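PDB 5JUF: transcriptional regulator from Streptococcus thermophilus LMD-9, which probably acts as a peptide-sensing transcriptional activator that switches on competence genes in the ComRS cell-to-cell communication system. Local coordinates for residues A[84-89]-A[199-204]; A[126-131]-A[166-171]; A[161-166]-A[204-209]; A[209-214]-A[247-252]. All coordinates share one frame; numbering follows the deposited sequence.

Contact 1 of 4, residues A[84-89]-A[199-204]; sequences RLIKFP and DDVYNI
Ile86, in the last turn of helix 76-86, meets Val201 near the start of helix 200-219, the two side chains crossing at about a right angle. Ile86 CG1 stands anti to the carbonyl carbon (chi1 -72°), which leaves CG2 anti to the backbone N, and this methyl comes 3.8 Å from Val201 CG1. Ile86 CD1 touches the same methyl at 3.9 Å, so both branches of the isoleucine bear on Val201 CG1. At the last residue of the helix, Ile86 O lies 3.9 Å from Ile204 CG2, one turn on from Val201. Lys87 follows, and its aliphatic part does the packing: CG is 4.0 Å from Ile204 CD1 and CD is 3.9 Å from Val201 CG2. The chain then bends at chi3 (-74°), and NZ ends 5.6 Å from Asp200 OD2, where the opposite charges may attract weakly without forming a salt bridge. Asp200 has its hydrogen bond with Ser240, through OD1. Asp199 caps helix 200-219, OD1 receiving Tyr202 N at 3.2 Å from above the carboxylate plane. No hydrogen bond joins the two segments, so this surface meeting within the tetratricopeptide region rests on methyl and methylene contacts, the charged end of exposed Lys87 lying beyond them.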
# COMPACT_ATOMS: atom_id res chain seq x y z
N ARG A 84 -10.43 -8.27 6.35
CA ARG A 84 -11.73 -8.30 5.69
C ARG A 84 -11.90 -7.12 4.75
O ARG A 84 -12.42 -7.27 3.63
CB ARG A 84 -12.87 -8.33 6.71
CG ARG A 84 -14.24 -8.21 6.07
CD ARG A 84 -15.35 -8.60 7.03
NE ARG A 84 -15.90 -7.47 7.77
CZ ARG A 84 -17.06 -6.88 7.48
NH1 ARG A 84 -17.50 -5.87 8.23
NH2 ARG A 84 -17.79 -7.30 6.46
N LEU A 85 -11.48 -5.93 5.16
CA LEU A 85 -11.76 -4.78 4.30
C LEU A 85 -10.78 -4.70 3.12
O LEU A 85 -11.15 -4.18 2.06
CB LEU A 85 -11.77 -3.49 5.13
CG LEU A 85 -10.50 -2.87 5.72
CD1 LEU A 85 -9.72 -2.10 4.66
CD2 LEU A 85 -10.89 -1.95 6.87
N ILE A 86 -9.56 -5.21 3.27
CA ILE A 86 -8.67 -5.30 2.12
C ILE A 86 -9.21 -6.30 1.10
O ILE A 86 -9.13 -6.08 -0.11
CB ILE A 86 -7.24 -5.63 2.57
CG1 ILE A 86 -6.63 -4.40 3.24
CG2 ILE A 86 -6.38 -6.07 1.37
CD1 ILE A 86 -5.38 -4.66 4.03
N LYS A 87 -9.78 -7.41 1.57
CA LYS A 87 -10.36 -8.39 0.66
C LYS A 87 -11.75 -8.00 0.19
O LYS A 87 -12.38 -8.78 -0.53
CB LYS A 87 -10.39 -9.78 1.32
CG LYS A 87 -9.02 -10.24 1.82
CD LYS A 87 -9.01 -11.69 2.24
CE LYS A 87 -9.72 -11.91 3.56
NZ LYS A 87 -9.55 -13.32 4.06
N PHE A 88 -12.25 -6.82 0.57
CA PHE A 88 -13.56 -6.36 0.13
C PHE A 88 -13.42 -5.57 -1.18
O PHE A 88 -13.00 -4.41 -1.16
CB PHE A 88 -14.23 -5.50 1.20
CG PHE A 88 -15.62 -5.03 0.83
CD1 PHE A 88 -16.69 -5.91 0.85
CD2 PHE A 88 -15.85 -3.73 0.43
CE1 PHE A 88 -17.97 -5.49 0.50
CE2 PHE A 88 -17.12 -3.31 0.08
CZ PHE A 88 -18.18 -4.18 0.12
N PRO A 89 -13.76 -6.15 -2.32
CA PRO A 89 -13.56 -5.44 -3.59
C PRO A 89 -14.70 -4.47 -3.87
O PRO A 89 -15.88 -4.79 -3.69
CB PRO A 89 -13.53 -6.57 -4.62
CG PRO A 89 -14.45 -7.60 -4.05
CD PRO A 89 -14.32 -7.50 -2.54
N ASP A 199 -0.79 -15.76 1.04
CA ASP A 199 -1.40 -14.69 1.82
C ASP A 199 -2.27 -13.88 0.87
O ASP A 199 -1.76 -13.05 0.11
CB ASP A 199 -0.32 -13.85 2.51
CG ASP A 199 -0.89 -12.74 3.40
OD1 ASP A 199 -2.10 -12.47 3.34
OD2 ASP A 199 -0.10 -12.13 4.14
N ASP A 200 -3.58 -14.14 0.88
CA ASP A 200 -4.49 -13.47 -0.05
C ASP A 200 -4.53 -11.97 0.18
O ASP A 200 -4.73 -11.20 -0.77
CB ASP A 200 -5.90 -14.02 0.09
CG ASP A 200 -6.02 -15.45 -0.41
OD1 ASP A 200 -5.17 -15.89 -1.21
OD2 ASP A 200 -6.98 -16.12 0.00
N VAL A 201 -4.37 -11.53 1.44
CA VAL A 201 -4.35 -10.10 1.73
C VAL A 201 -3.14 -9.45 1.07
O VAL A 201 -3.25 -8.44 0.38
CB VAL A 201 -4.36 -9.87 3.25
CG1 VAL A 201 -4.26 -8.37 3.57
CG2 VAL A 201 -5.62 -10.49 3.86
N TYR A 202 -1.96 -10.05 1.28
CA TYR A 202 -0.75 -9.54 0.64
C TYR A 202 -0.90 -9.52 -0.87
O TYR A 202 -0.59 -8.52 -1.53
CB TYR A 202 0.43 -10.42 1.05
CG TYR A 202 1.77 -9.93 0.54
CD1 TYR A 202 2.50 -9.00 1.27
CD2 TYR A 202 2.31 -10.42 -0.66
CE1 TYR A 202 3.74 -8.54 0.82
CE2 TYR A 202 3.55 -9.97 -1.13
CZ TYR A 202 4.27 -9.03 -0.37
OH TYR A 202 5.50 -8.57 -0.81
N ASN A 203 -1.39 -10.63 -1.44
CA ASN A 203 -1.45 -10.77 -2.88
C ASN A 203 -2.39 -9.76 -3.52
O ASN A 203 -2.14 -9.27 -4.62
CB ASN A 203 -1.86 -12.20 -3.26
CG ASN A 203 -0.81 -13.22 -2.88
OD1 ASN A 203 0.31 -12.86 -2.49
ND2 ASN A 203 -1.14 -14.50 -3.01
N ILE A 204 -3.51 -9.45 -2.85
CA ILE A 204 -4.45 -8.47 -3.38
C ILE A 204 -3.79 -7.10 -3.43
O ILE A 204 -3.87 -6.38 -4.44
CB ILE A 204 -5.74 -8.44 -2.54
CG1 ILE A 204 -6.58 -9.68 -2.85
CG2 ILE A 204 -6.54 -7.17 -2.82
CD1 ILE A 204 -7.74 -9.88 -1.91

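Contact 2 of 4, residues A[126-131]-A[166-171]; sequences LENILS and IDYYFF
Two aromatic side chains of helix 160-173, Tyr168 (chi1 -157°) and Phe171, both carry CG anti to the backbone N, and this brings their rings to Asn128 and Ile129 of helix 117-130. Ile129 is turned with CG1 beside its own backbone N, and that methylene does double duty. It lies over one face of the Phe171 ring, 4.2 Å from the centroid, a CH-pi contact, while at the edge of the Tyr168 ring it is 4.0 Å from CD1. Beyond it, Ile129 CD1 reaches the carboxylate of Asp167, 3.7 Å from OD2. Asn128 supplies the polar link: ND2 donates to Tyr168 OH over 3.1 Å, nearly straight at 165°, with the hydroxyl close to the amide plane. Its CB rests 4.0 Å from Tyr168 CE1. The tyrosine ring also meets Tyr145 and His172 edge-to-face. These helices, both in the ComR tetratricopeptide region, run 33° apart with axes 10.6 Å from each other, a separation bridged by the side chains. The chemistry is thus mixed: the amide gives the buried phenol oxygen a nearly straight hydrogen bond, while Ile129 packs against two differently turned rings.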
# COMPACT_ATOMS: atom_id res chain seq x y z
N LEU A 126 -5.72 4.00 2.57
CA LEU A 126 -6.88 3.37 1.95
C LEU A 126 -8.05 4.34 1.84
O LEU A 126 -8.73 4.39 0.80
CB LEU A 126 -7.27 2.13 2.75
CG LEU A 126 -6.28 0.96 2.76
CD1 LEU A 126 -6.65 -0.03 3.86
CD2 LEU A 126 -6.23 0.26 1.40
N GLU A 127 -8.29 5.13 2.88
CA GLU A 127 -9.38 6.09 2.83
C GLU A 127 -9.14 7.15 1.76
O GLU A 127 -10.04 7.50 1.00
CB GLU A 127 -9.57 6.75 4.19
CG GLU A 127 -10.66 7.79 4.18
CD GLU A 127 -10.94 8.33 5.57
OE1 GLU A 127 -9.98 8.79 6.23
OE2 GLU A 127 -12.11 8.29 6.00
N ASN A 128 -7.91 7.68 1.70
CA ASN A 128 -7.63 8.76 0.75
C ASN A 128 -7.66 8.26 -0.69
O ASN A 128 -8.21 8.94 -1.57
CB ASN A 128 -6.28 9.40 1.07
CG ASN A 128 -6.37 10.37 2.24
OD1 ASN A 128 -7.43 10.56 2.83
ND2 ASN A 128 -5.23 10.97 2.59
N ILE A 129 -7.09 7.08 -0.94
CA ILE A 129 -7.11 6.53 -2.29
C ILE A 129 -8.54 6.22 -2.72
O ILE A 129 -8.97 6.59 -3.82
CB ILE A 129 -6.20 5.28 -2.38
CG1 ILE A 129 -4.73 5.65 -2.21
CG2 ILE A 129 -6.39 4.56 -3.72
CD1 ILE A 129 -3.80 4.45 -2.24
N LEU A 130 -9.31 5.56 -1.84
CA LEU A 130 -10.67 5.16 -2.20
C LEU A 130 -11.59 6.36 -2.39
O LEU A 130 -12.48 6.33 -3.24
CB LEU A 130 -11.25 4.23 -1.14
CG LEU A 130 -10.94 2.75 -1.25
CD1 LEU A 130 -11.37 2.09 0.04
CD2 LEU A 130 -11.71 2.16 -2.43
N SER A 131 -11.42 7.40 -1.57
CA SER A 131 -12.23 8.59 -1.72
C SER A 131 -11.66 9.57 -2.74
O SER A 131 -12.24 10.64 -2.92
CB SER A 131 -12.39 9.30 -0.37
OG SER A 131 -11.14 9.82 0.06
N ILE A 166 3.68 2.06 -0.77
CA ILE A 166 4.07 2.15 -2.18
C ILE A 166 2.87 2.51 -3.06
O ILE A 166 3.00 3.28 -4.02
CB ILE A 166 4.73 0.83 -2.61
CG1 ILE A 166 6.16 0.75 -2.04
CG2 ILE A 166 4.74 0.66 -4.15
CD1 ILE A 166 6.80 -0.60 -2.23
N ASP A 167 1.69 1.97 -2.74
CA ASP A 167 0.47 2.37 -3.44
C ASP A 167 0.20 3.86 -3.28
O ASP A 167 -0.22 4.53 -4.23
CB ASP A 167 -0.71 1.53 -2.93
CG ASP A 167 -1.92 1.52 -3.89
OD1 ASP A 167 -1.78 1.88 -5.08
OD2 ASP A 167 -3.00 1.10 -3.45
N TYR A 168 0.44 4.41 -2.08
CA TYR A 168 0.22 5.85 -1.90
C TYR A 168 1.24 6.67 -2.68
O TYR A 168 0.92 7.76 -3.16
CB TYR A 168 0.27 6.20 -0.41
CG TYR A 168 -0.46 7.47 -0.03
CD1 TYR A 168 -1.77 7.68 -0.43
CD2 TYR A 168 0.15 8.44 0.75
CE1 TYR A 168 -2.47 8.82 -0.06
CE2 TYR A 168 -0.54 9.61 1.14
CZ TYR A 168 -1.85 9.79 0.71
OH TYR A 168 -2.56 10.93 1.07
N TYR A 169 2.47 6.15 -2.83
CA TYR A 169 3.46 6.76 -3.72
C TYR A 169 2.96 6.79 -5.17
O TYR A 169 3.02 7.83 -5.83
CB TYR A 169 4.78 6.02 -3.59
CG TYR A 169 5.75 6.17 -4.76
CD1 TYR A 169 6.29 7.41 -5.10
CD2 TYR A 169 6.15 5.06 -5.49
CE1 TYR A 169 7.19 7.54 -6.16
CE2 TYR A 169 7.06 5.19 -6.56
CZ TYR A 169 7.57 6.44 -6.87
OH TYR A 169 8.46 6.57 -7.91
N PHE A 170 2.43 5.67 -5.66
CA PHE A 170 1.86 5.67 -7.01
C PHE A 170 0.71 6.68 -7.13
O PHE A 170 0.56 7.34 -8.17
CB PHE A 170 1.39 4.26 -7.39
CG PHE A 170 2.49 3.25 -7.51
CD1 PHE A 170 3.77 3.64 -7.87
CD2 PHE A 170 2.26 1.92 -7.23
CE1 PHE A 170 4.80 2.72 -7.98
CE2 PHE A 170 3.28 0.99 -7.33
CZ PHE A 170 4.55 1.38 -7.71
N PHE A 171 -0.09 6.81 -6.07
CA PHE A 171 -1.15 7.82 -6.01
C PHE A 171 -0.58 9.23 -6.18
O PHE A 171 -1.21 10.08 -6.84
CB PHE A 171 -1.90 7.66 -4.68
CG PHE A 171 -3.18 8.47 -4.54
CD1 PHE A 171 -4.30 8.18 -5.31
CD2 PHE A 171 -3.28 9.47 -3.58
CE1 PHE A 171 -5.48 8.90 -5.15
CE2 PHE A 171 -4.46 10.19 -3.40
CZ PHE A 171 -5.56 9.91 -4.20

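Contact 3 of 4, residues A[161-166]-A[204-209]; sequences NDLLVI and IVLFND
Leu163 and Val205 bring together helices 160-173 and 200-219 in the tetratricopeptide (TPR) superhelix, where helices packed side by side build a curved array. The two segments run nearly parallel, 23° apart, with axes 9.4 Å from each other. Leu163 carries the contact, and its atoms can be taken in order. CB faces Val205 CG1 at 3.5 Å, tighter than ordinary carbon packing, and also borders the carboxylate of Asp209. From there CG stands anti to the carbonyl carbon (chi1 -66°), and the two methyls part company. CD1 reaches across to Leu206, 3.9 Å from its CB, whereas CD2 stays by Asp209, 3.8 Å from OD2. Val205 CG1 is shared with the next residue, since Leu164 CD2 meets it at 3.7 Å, the two side chains crossing at about a right angle. Ile166 also borders the Asp209 carboxylate, its CG2 3.7 Å from OD2, so that aliphatic groups of both Leu163 and Ile166 line this acid. Asp209 OD1 also lies close to Asp167 OD1, and the like charges, with Asp209 buried, may raise the pKa of the pair. Phe158, from a loop, packs on both Leu163 and Ile166, and Val191 of helix 181-192 on Ile166 and Leu206. Leu163 O sits 2.7 Å from Asp209 OD2.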
# COMPACT_ATOMS: atom_id res chain seq x y z
N ASN A 161 1.95 -3.70 4.61
CA ASN A 161 1.94 -2.26 4.89
C ASN A 161 2.89 -1.50 3.97
O ASN A 161 2.59 -0.38 3.56
CB ASN A 161 2.31 -2.02 6.35
CG ASN A 161 1.17 -2.37 7.29
OD1 ASN A 161 0.06 -2.63 6.85
ND2 ASN A 161 1.44 -2.36 8.59
N ASP A 162 4.07 -2.07 3.70
CA ASP A 162 5.01 -1.44 2.78
C ASP A 162 4.38 -1.27 1.40
O ASP A 162 4.57 -0.25 0.75
CB ASP A 162 6.29 -2.27 2.63
CG ASP A 162 7.12 -2.33 3.90
OD1 ASP A 162 6.98 -1.43 4.76
OD2 ASP A 162 7.94 -3.28 4.03
N LEU A 163 3.67 -2.30 0.93
CA LEU A 163 3.05 -2.21 -0.40
C LEU A 163 1.95 -1.16 -0.43
O LEU A 163 1.69 -0.58 -1.48
CB LEU A 163 2.49 -3.58 -0.82
CG LEU A 163 3.52 -4.68 -1.05
CD1 LEU A 163 2.81 -5.99 -1.42
CD2 LEU A 163 4.47 -4.24 -2.17
N LEU A 164 1.30 -0.90 0.71
CA LEU A 164 0.30 0.16 0.75
C LEU A 164 0.95 1.54 0.77
O LEU A 164 0.43 2.49 0.16
CB LEU A 164 -0.61 -0.02 1.96
CG LEU A 164 -1.53 -1.23 1.76
CD1 LEU A 164 -2.25 -1.55 3.05
CD2 LEU A 164 -2.49 -0.92 0.62
N VAL A 165 2.08 1.69 1.47
CA VAL A 165 2.85 2.93 1.35
C VAL A 165 3.25 3.14 -0.11
O VAL A 165 3.09 4.23 -0.67
CB VAL A 165 4.07 2.90 2.28
CG1 VAL A 165 4.99 4.10 2.01
CG2 VAL A 165 3.60 2.91 3.76
N ILE A 166 3.68 2.06 -0.77
CA ILE A 166 4.07 2.15 -2.18
C ILE A 166 2.87 2.51 -3.06
O ILE A 166 3.00 3.28 -4.02
CB ILE A 166 4.73 0.83 -2.61
CG1 ILE A 166 6.16 0.75 -2.04
CG2 ILE A 166 4.74 0.66 -4.15
CD1 ILE A 166 6.80 -0.60 -2.23
N ILE A 204 -3.51 -9.45 -2.85
CA ILE A 204 -4.45 -8.47 -3.38
C ILE A 204 -3.79 -7.10 -3.43
O ILE A 204 -3.87 -6.38 -4.44
CB ILE A 204 -5.74 -8.44 -2.54
CG1 ILE A 204 -6.58 -9.68 -2.85
CG2 ILE A 204 -6.54 -7.17 -2.82
CD1 ILE A 204 -7.74 -9.88 -1.91
N VAL A 205 -3.11 -6.71 -2.35
CA VAL A 205 -2.43 -5.42 -2.33
C VAL A 205 -1.32 -5.39 -3.37
O VAL A 205 -1.17 -4.41 -4.11
CB VAL A 205 -1.88 -5.12 -0.92
CG1 VAL A 205 -0.96 -3.91 -0.97
CG2 VAL A 205 -3.04 -4.88 0.05
N LEU A 206 -0.54 -6.47 -3.46
CA LEU A 206 0.45 -6.59 -4.52
C LEU A 206 -0.18 -6.45 -5.90
O LEU A 206 0.33 -5.73 -6.77
CB LEU A 206 1.18 -7.93 -4.38
CG LEU A 206 2.23 -8.28 -5.44
CD1 LEU A 206 3.34 -7.22 -5.45
CD2 LEU A 206 2.81 -9.68 -5.22
N PHE A 207 -1.32 -7.13 -6.13
CA PHE A 207 -1.97 -7.05 -7.44
C PHE A 207 -2.35 -5.62 -7.78
O PHE A 207 -2.12 -5.15 -8.91
CB PHE A 207 -3.23 -7.94 -7.48
CG PHE A 207 -3.95 -7.89 -8.80
CD1 PHE A 207 -3.56 -8.73 -9.84
CD2 PHE A 207 -4.98 -6.98 -9.02
CE1 PHE A 207 -4.21 -8.69 -11.07
CE2 PHE A 207 -5.63 -6.92 -10.26
CZ PHE A 207 -5.23 -7.77 -11.28
N ASN A 208 -2.94 -4.91 -6.83
CA ASN A 208 -3.34 -3.54 -7.09
C ASN A 208 -2.12 -2.65 -7.37
O ASN A 208 -2.20 -1.74 -8.20
CB ASN A 208 -4.18 -3.02 -5.92
CG ASN A 208 -5.56 -3.68 -5.89
OD1 ASN A 208 -6.07 -4.11 -6.92
ND2 ASN A 208 -6.17 -3.75 -4.71
N ASP A 209 -1.00 -2.90 -6.70
CA ASP A 209 0.22 -2.17 -7.02
C ASP A 209 0.69 -2.47 -8.44
O ASP A 209 1.16 -1.57 -9.15
CB ASP A 209 1.32 -2.49 -6.02
CG ASP A 209 1.19 -1.69 -4.73
OD1 ASP A 209 0.28 -0.85 -4.63
OD2 ASP A 209 2.02 -1.89 -3.82

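Contact 4 of 4, residues A[209-214]-A[247-252]; sequences DLMAIA and PSVFVL
Met211 and Leu252 cross at a slant in the gap between helices 200-219 and 246-260, the thioether end of one lying against the isobutyl end of the other. The methionine is curled rather than extended: with chi2 at -60° and chi3 at -47°, the chain folds twice and its terminal methyl is carried toward the partner helix. CE ends 3.6 Å from Leu252 CD1, and SD comes within 3.7 Å of the same methyl, so sulfur and methyl both border one branch of the leucine. Ala214, one turn after Met211, presents its CB to both branches of Leu252, at 3.7 Å from CD1 and 3.8 Å from CD2. Leu252 CD1 therefore touches both the methionine tip and the alanine methyl. The axes here approach to 11.6 Å, their directions 25° apart, a broad separation within the right-handed superhelix usual for TPR arrays; at this level helix 226-240 packs on both partners, Val229 touching Ile213 and Val230 touching Val249. Toward the start of helix 246-260, Ser248 OG lies 4.1 Å from Met211 CE, a van der Waals approach only, since its hydrogen bond is with Tyr245 O, in the loop just ahead of the helix. Val249 adds a looser touch, its CG2 standing 4.5 Å from Met211 SD.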
# COMPACT_ATOMS: atom_id res chain seq x y z
N ASP A 209 -1.00 -2.90 -6.70
CA ASP A 209 0.22 -2.17 -7.02
C ASP A 209 0.69 -2.47 -8.44
O ASP A 209 1.16 -1.57 -9.15
CB ASP A 209 1.32 -2.49 -6.02
CG ASP A 209 1.19 -1.69 -4.73
OD1 ASP A 209 0.28 -0.85 -4.63
OD2 ASP A 209 2.02 -1.89 -3.82
N LEU A 210 0.59 -3.73 -8.88
CA LEU A 210 0.99 -4.06 -10.25
C LEU A 210 0.10 -3.33 -11.27
O LEU A 210 0.59 -2.86 -12.30
CB LEU A 210 0.96 -5.58 -10.49
CG LEU A 210 1.98 -6.40 -9.67
CD1 LEU A 210 1.65 -7.89 -9.67
CD2 LEU A 210 3.39 -6.18 -10.16
N MET A 211 -1.20 -3.24 -11.00
CA MET A 211 -2.10 -2.52 -11.90
C MET A 211 -1.77 -1.04 -11.94
O MET A 211 -1.85 -0.41 -13.00
CB MET A 211 -3.56 -2.71 -11.47
CG MET A 211 -4.11 -4.12 -11.54
SD MET A 211 -4.09 -4.85 -13.19
CE MET A 211 -4.80 -3.51 -14.15
N ALA A 212 -1.42 -0.46 -10.79
CA ALA A 212 -1.00 0.94 -10.76
C ALA A 212 0.27 1.13 -11.58
O ALA A 212 0.39 2.12 -12.32
CB ALA A 212 -0.79 1.40 -9.32
N ILE A 213 1.22 0.20 -11.47
CA ILE A 213 2.45 0.29 -12.26
C ILE A 213 2.13 0.23 -13.75
O ILE A 213 2.64 1.02 -14.55
CB ILE A 213 3.41 -0.84 -11.85
CG1 ILE A 213 3.94 -0.60 -10.44
CG2 ILE A 213 4.53 -0.99 -12.89
CD1 ILE A 213 4.61 -1.82 -9.84
N ALA A 214 1.32 -0.75 -14.14
CA ALA A 214 0.95 -0.88 -15.56
C ALA A 214 0.30 0.40 -16.07
O ALA A 214 0.61 0.87 -17.17
CB ALA A 214 0.03 -2.08 -15.74
N PRO A 247 -9.81 -10.44 -16.61
CA PRO A 247 -10.05 -9.66 -17.84
C PRO A 247 -9.25 -8.37 -17.88
O PRO A 247 -8.75 -8.03 -18.96
CB PRO A 247 -11.57 -9.42 -17.81
CG PRO A 247 -12.12 -10.60 -17.07
CD PRO A 247 -11.08 -10.84 -15.96
N SER A 248 -9.07 -7.68 -16.74
CA SER A 248 -8.32 -6.43 -16.76
C SER A 248 -6.86 -6.66 -17.15
O SER A 248 -6.23 -5.77 -17.74
CB SER A 248 -8.41 -5.72 -15.39
OG SER A 248 -7.66 -6.38 -14.38
N VAL A 249 -6.32 -7.84 -16.86
CA VAL A 249 -4.95 -8.14 -17.25
C VAL A 249 -4.86 -8.41 -18.75
O VAL A 249 -3.91 -7.98 -19.41
CB VAL A 249 -4.41 -9.31 -16.42
CG1 VAL A 249 -2.95 -9.61 -16.81
CG2 VAL A 249 -4.50 -8.98 -14.93
N PHE A 250 -5.83 -9.14 -19.30
CA PHE A 250 -5.88 -9.31 -20.75
C PHE A 250 -5.99 -7.96 -21.45
O PHE A 250 -5.41 -7.76 -22.52
CB PHE A 250 -7.06 -10.21 -21.14
CG PHE A 250 -6.81 -11.68 -20.91
CD1 PHE A 250 -5.58 -12.24 -21.22
CD2 PHE A 250 -7.81 -12.49 -20.40
CE1 PHE A 250 -5.35 -13.59 -21.01
CE2 PHE A 250 -7.59 -13.84 -20.19
CZ PHE A 250 -6.36 -14.39 -20.50
N VAL A 251 -6.74 -7.03 -20.86
CA VAL A 251 -6.79 -5.68 -21.42
C VAL A 251 -5.42 -5.00 -21.34
O VAL A 251 -5.04 -4.25 -22.24
CB VAL A 251 -7.89 -4.85 -20.72
CG1 VAL A 251 -7.84 -3.39 -21.17
CG2 VAL A 251 -9.29 -5.45 -21.02
N LEU A 252 -4.64 -5.28 -20.29
CA LEU A 252 -3.28 -4.73 -20.25
C LEU A 252 -2.43 -5.27 -21.39
O LEU A 252 -1.67 -4.52 -22.01
CB LEU A 252 -2.60 -5.03 -18.91
CG LEU A 252 -3.14 -4.31 -17.68
CD1 LEU A 252 -2.35 -4.76 -16.43
CD2 LEU A 252 -3.11 -2.80 -17.83

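Helix 200-219 ties three of the sites together: contact 1 uses its first turn, contact 3 the stretch that follows from Ile204, and contact 4 the stretch that follows from Asp209. The centres of contacts 1 and 3 are about 10 Å apart, and Ile86 CG2 touches Val205 CG2 at 3.8 Å. Contact 2 shares helix 160-173 with contact 3, their centres also about 10 Å apart; Leu126 CD2 lies 4.0 Å from Leu164 CD2. Phe170 of segment 166-171 packs its CZ 3.4 Å from Ile213 CG1 of contact 4. The structure is the apo form; a sulfate about 6 Å from the Asn128 side chain probably comes from the crystallisation liquor.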